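Long-range contact in serine acetyltransferase (Entamoeba histolytica, PDB 3Q1X), which probably catalyses the transfer of an acetyl group to the hydroxyl of L-serine, a step of cysteine biosynthesis, and is captured here with L-serine bound: residues V182-G187 and C196-S201. Sequence-based numbering, arbitrary orientation.
Sequences VGVVIG and CRIYQS
Val182-Gly183 and Gln200-Ser201 meet at equivalent corners of successive coils of the left-handed parallel beta-helix, the fold of hexapeptide-repeat transferases, with the CA atoms of Gly183 and Ser201 4.1 Å apart. One backbone hydrogen bond, Ser201 N to Val182 O at 2.8 Å, ties the two corners together; its N-H...O angle of 138° is well bent, and the donor is tilted 25° from the carbonyl plane. Gly183 turns the chain with positive phi, where a CB would collide with Val182 O and crowd Ser201 OG. Beyond the turn, strands 185-186 and 197-198 belong to different faces of the prism, and their side chains meet inside it. Val184, with CG2 anti to its carbonyl carbon, directs that methyl to Tyr199 O, 3.2 Å away, and to Ile198 CG2 at 3.8 Å. The other branch of Ile198, CG1, is anti to the carbonyl carbon (chi1 -65°) and carries CD1 toward Ile186. Phe176, Ile178 and Leu204 add to this apolar interior. Tyr199 and Gln200 instead face the second subunit: Tyr199 OH is hydrogen-bonded to His208 N of that subunit, a residue of the serine pocket, and the Tyr199 side chain comes within about 4 Å of a bound serine at the nearest atoms. Gln200 NE2 hydrogen-bonds Thr203 OG1 of the second subunit, while Ser201 packs on Ser201 of the third subunit. Inside the prism Ile186 and Ile198 reach each other tip to tip, CD1 to CD1, 4.1 Å.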
ATOM      1  N   VAL A 182       0.997  -2.363  -7.559  1.00 14.46           N
ATOM      2  CA  VAL A 182       0.147  -2.677  -6.413  1.00 14.78           C
ATOM      3  C   VAL A 182      -0.548  -4.023  -6.605  1.00 15.09           C
ATOM      4  O   VAL A 182      -1.181  -4.268  -7.645  1.00 16.10           O
ATOM      5  CB  VAL A 182      -0.849  -1.550  -6.093  1.00 14.10           C
ATOM      6  CG1 VAL A 182      -1.882  -2.020  -5.086  1.00 15.25           C
ATOM      7  CG2 VAL A 182      -0.103  -0.345  -5.538  1.00 15.64           C
ATOM      8  N   GLY A 183      -0.411  -4.888  -5.605  1.00 15.57           N
ATOM      9  CA  GLY A 183      -1.066  -6.198  -5.606  1.00 15.65           C
ATOM     10  C   GLY A 183      -0.273  -7.326  -6.234  1.00 16.01           C
ATOM     11  O   GLY A 183      -0.747  -8.466  -6.242  1.00 16.45           O
ATOM     12  N   VAL A 184       0.906  -7.022  -6.787  1.00 15.33           N
ATOM     13  CA  VAL A 184       1.821  -8.060  -7.258  1.00 15.68           C
ATOM     14  C   VAL A 184       2.254  -8.963  -6.102  1.00 15.99           C
ATOM     15  O   VAL A 184       2.693  -8.490  -5.045  1.00 15.92           O
ATOM     16  CB  VAL A 184       3.041  -7.458  -8.016  1.00 15.10           C
ATOM     17  CG1 VAL A 184       4.116  -8.495  -8.282  1.00 16.25           C
ATOM     18  CG2 VAL A 184       2.580  -6.839  -9.317  1.00 16.33           C
ATOM     19  N   VAL A 185       2.113 -10.264  -6.313  1.00 16.53           N
ATOM     20  CA  VAL A 185       2.546 -11.263  -5.341  1.00 16.88           C
ATOM     21  C   VAL A 185       3.399 -12.289  -6.076  1.00 17.36           C
ATOM     22  O   VAL A 185       2.962 -12.892  -7.059  1.00 17.90           O
ATOM     23  CB  VAL A 185       1.348 -11.945  -4.624  1.00 17.21           C
ATOM     24  CG1 VAL A 185       1.803 -13.153  -3.807  1.00 18.05           C
ATOM     25  CG2 VAL A 185       0.628 -10.954  -3.728  1.00 16.20           C
ATOM     26  N   ILE A 186       4.623 -12.480  -5.595  1.00 17.24           N
ATOM     27  CA  ILE A 186       5.549 -13.428  -6.214  1.00 17.42           C
ATOM     28  C   ILE A 186       6.079 -14.327  -5.088  1.00 17.73           C
ATOM     29  O   ILE A 186       6.766 -13.853  -4.184  1.00 18.70           O
ATOM     30  CB  ILE A 186       6.698 -12.706  -6.980  1.00 17.16           C
ATOM     31  CG1 ILE A 186       6.138 -11.767  -8.065  1.00 17.00           C
ATOM     32  CG2 ILE A 186       7.670 -13.722  -7.581  1.00 16.73           C
ATOM     33  CD1 ILE A 186       7.192 -10.963  -8.795  1.00 15.84           C
ATOM     34  N   GLY A 187       5.737 -15.611  -5.140  1.00 18.07           N
ATOM     35  CA  GLY A 187       6.005 -16.550  -4.047  1.00 17.61           C
ATOM     36  C   GLY A 187       7.429 -17.048  -3.865  1.00 17.76           C
ATOM     37  O   GLY A 187       8.313 -16.866  -4.722  1.00 17.72           O
ATOM     38  N   CYS A 196      10.864 -10.215 -18.081  1.00 20.56           N
ATOM     39  CA  CYS A 196       9.506 -10.404 -17.601  1.00 20.28           C
ATOM     40  C   CYS A 196       8.907  -9.041 -17.320  1.00 19.88           C
ATOM     41  O   CYS A 196       9.522  -8.204 -16.650  1.00 19.77           O
ATOM     42  CB  CYS A 196       9.467 -11.285 -16.355  1.00 20.70           C
ATOM     43  SG  CYS A 196       7.805 -11.780 -15.883  1.00 21.71           S
ATOM     44  N   ARG A 197       7.728  -8.808 -17.880  1.00 19.40           N
ATOM     45  CA  ARG A 197       6.991  -7.573 -17.667  1.00 19.32           C
ATOM     46  C   ARG A 197       5.703  -7.897 -16.929  1.00 19.28           C
ATOM     47  O   ARG A 197       4.870  -8.651 -17.430  1.00 18.84           O
ATOM     48  CB  ARG A 197       6.680  -6.900 -19.004  1.00 19.49           C
ATOM     49  CG  ARG A 197       6.094  -5.507 -18.890  1.00 21.03           C
ATOM     50  CD  ARG A 197       5.900  -4.903 -20.272  1.00 23.48           C
ATOM     51  NE  ARG A 197       7.169  -4.753 -20.985  1.00 24.24           N
ATOM     52  CZ  ARG A 197       7.290  -4.458 -22.275  1.00 24.99           C
ATOM     53  NH1 ARG A 197       6.214  -4.292 -23.039  1.00 24.93           N
ATOM     54  NH2 ARG A 197       8.497  -4.342 -22.806  1.00 26.54           N
ATOM     55  N   ILE A 198       5.544  -7.329 -15.738  1.00 18.71           N
ATOM     56  CA  ILE A 198       4.424  -7.664 -14.854  1.00 19.24           C
ATOM     57  C   ILE A 198       3.650  -6.413 -14.460  1.00 19.21           C
ATOM     58  O   ILE A 198       4.244  -5.407 -14.070  1.00 20.17           O
ATOM     59  CB  ILE A 198       4.914  -8.411 -13.573  1.00 19.03           C
ATOM     60  CG1 ILE A 198       5.521  -9.771 -13.937  1.00 19.98           C
ATOM     61  CG2 ILE A 198       3.795  -8.560 -12.536  1.00 20.08           C
ATOM     62  CD1 ILE A 198       6.070 -10.560 -12.749  1.00 20.92           C
ATOM     63  N   TYR A 199       2.327  -6.500 -14.541  1.00 18.52           N
ATOM     64  CA  TYR A 199       1.441  -5.412 -14.173  1.00 17.82           C
ATOM     65  C   TYR A 199       0.801  -5.571 -12.790  1.00 17.72           C
ATOM     66  O   TYR A 199       0.964  -6.602 -12.102  1.00 17.19           O
ATOM     67  CB  TYR A 199       0.377  -5.213 -15.252  1.00 18.06           C
ATOM     68  CG  TYR A 199       0.964  -4.631 -16.500  1.00 18.08           C
ATOM     69  CD1 TYR A 199       1.061  -3.246 -16.663  1.00 18.49           C
ATOM     70  CD2 TYR A 199       1.480  -5.457 -17.508  1.00 18.36           C
ATOM     71  CE1 TYR A 199       1.630  -2.697 -17.807  1.00 17.44           C
ATOM     72  CE2 TYR A 199       2.056  -4.915 -18.663  1.00 19.32           C
ATOM     73  CZ  TYR A 199       2.120  -3.535 -18.803  1.00 20.29           C
ATOM     74  OH  TYR A 199       2.690  -2.989 -19.927  1.00 20.55           O
ATOM     75  N   GLN A 200       0.070  -4.531 -12.402  1.00 17.65           N
ATOM     76  CA  GLN A 200      -0.631  -4.470 -11.127  1.00 17.84           C
ATOM     77  C   GLN A 200      -1.491  -5.715 -10.917  1.00 18.29           C
ATOM     78  O   GLN A 200      -2.002  -6.292 -11.885  1.00 17.96           O
ATOM     79  CB  GLN A 200      -1.476  -3.186 -11.041  1.00 17.96           C
ATOM     80  CG  GLN A 200      -2.559  -3.006 -12.124  1.00 18.17           C
ATOM     81  CD  GLN A 200      -2.062  -2.327 -13.397  1.00 17.95           C
ATOM     82  OE1 GLN A 200      -0.902  -2.442 -13.765  1.00 18.75           O
ATOM     83  NE2 GLN A 200      -2.966  -1.638 -14.092  1.00 20.27           N
ATOM     84  N   SER A 201      -1.599  -6.145  -9.662  1.00 18.70           N
ATOM     85  CA  SER A 201      -2.507  -7.221  -9.265  1.00 19.58           C
ATOM     86  C   SER A 201      -2.204  -8.608  -9.839  1.00 19.89           C
ATOM     87  O   SER A 201      -3.088  -9.478  -9.868  1.00 20.67           O
ATOM     88  CB  SER A 201      -3.951  -6.817  -9.596  1.00 19.46           C
ATOM     89  OG  SER A 201      -4.418  -5.845  -8.680  1.00 22.37           O
TER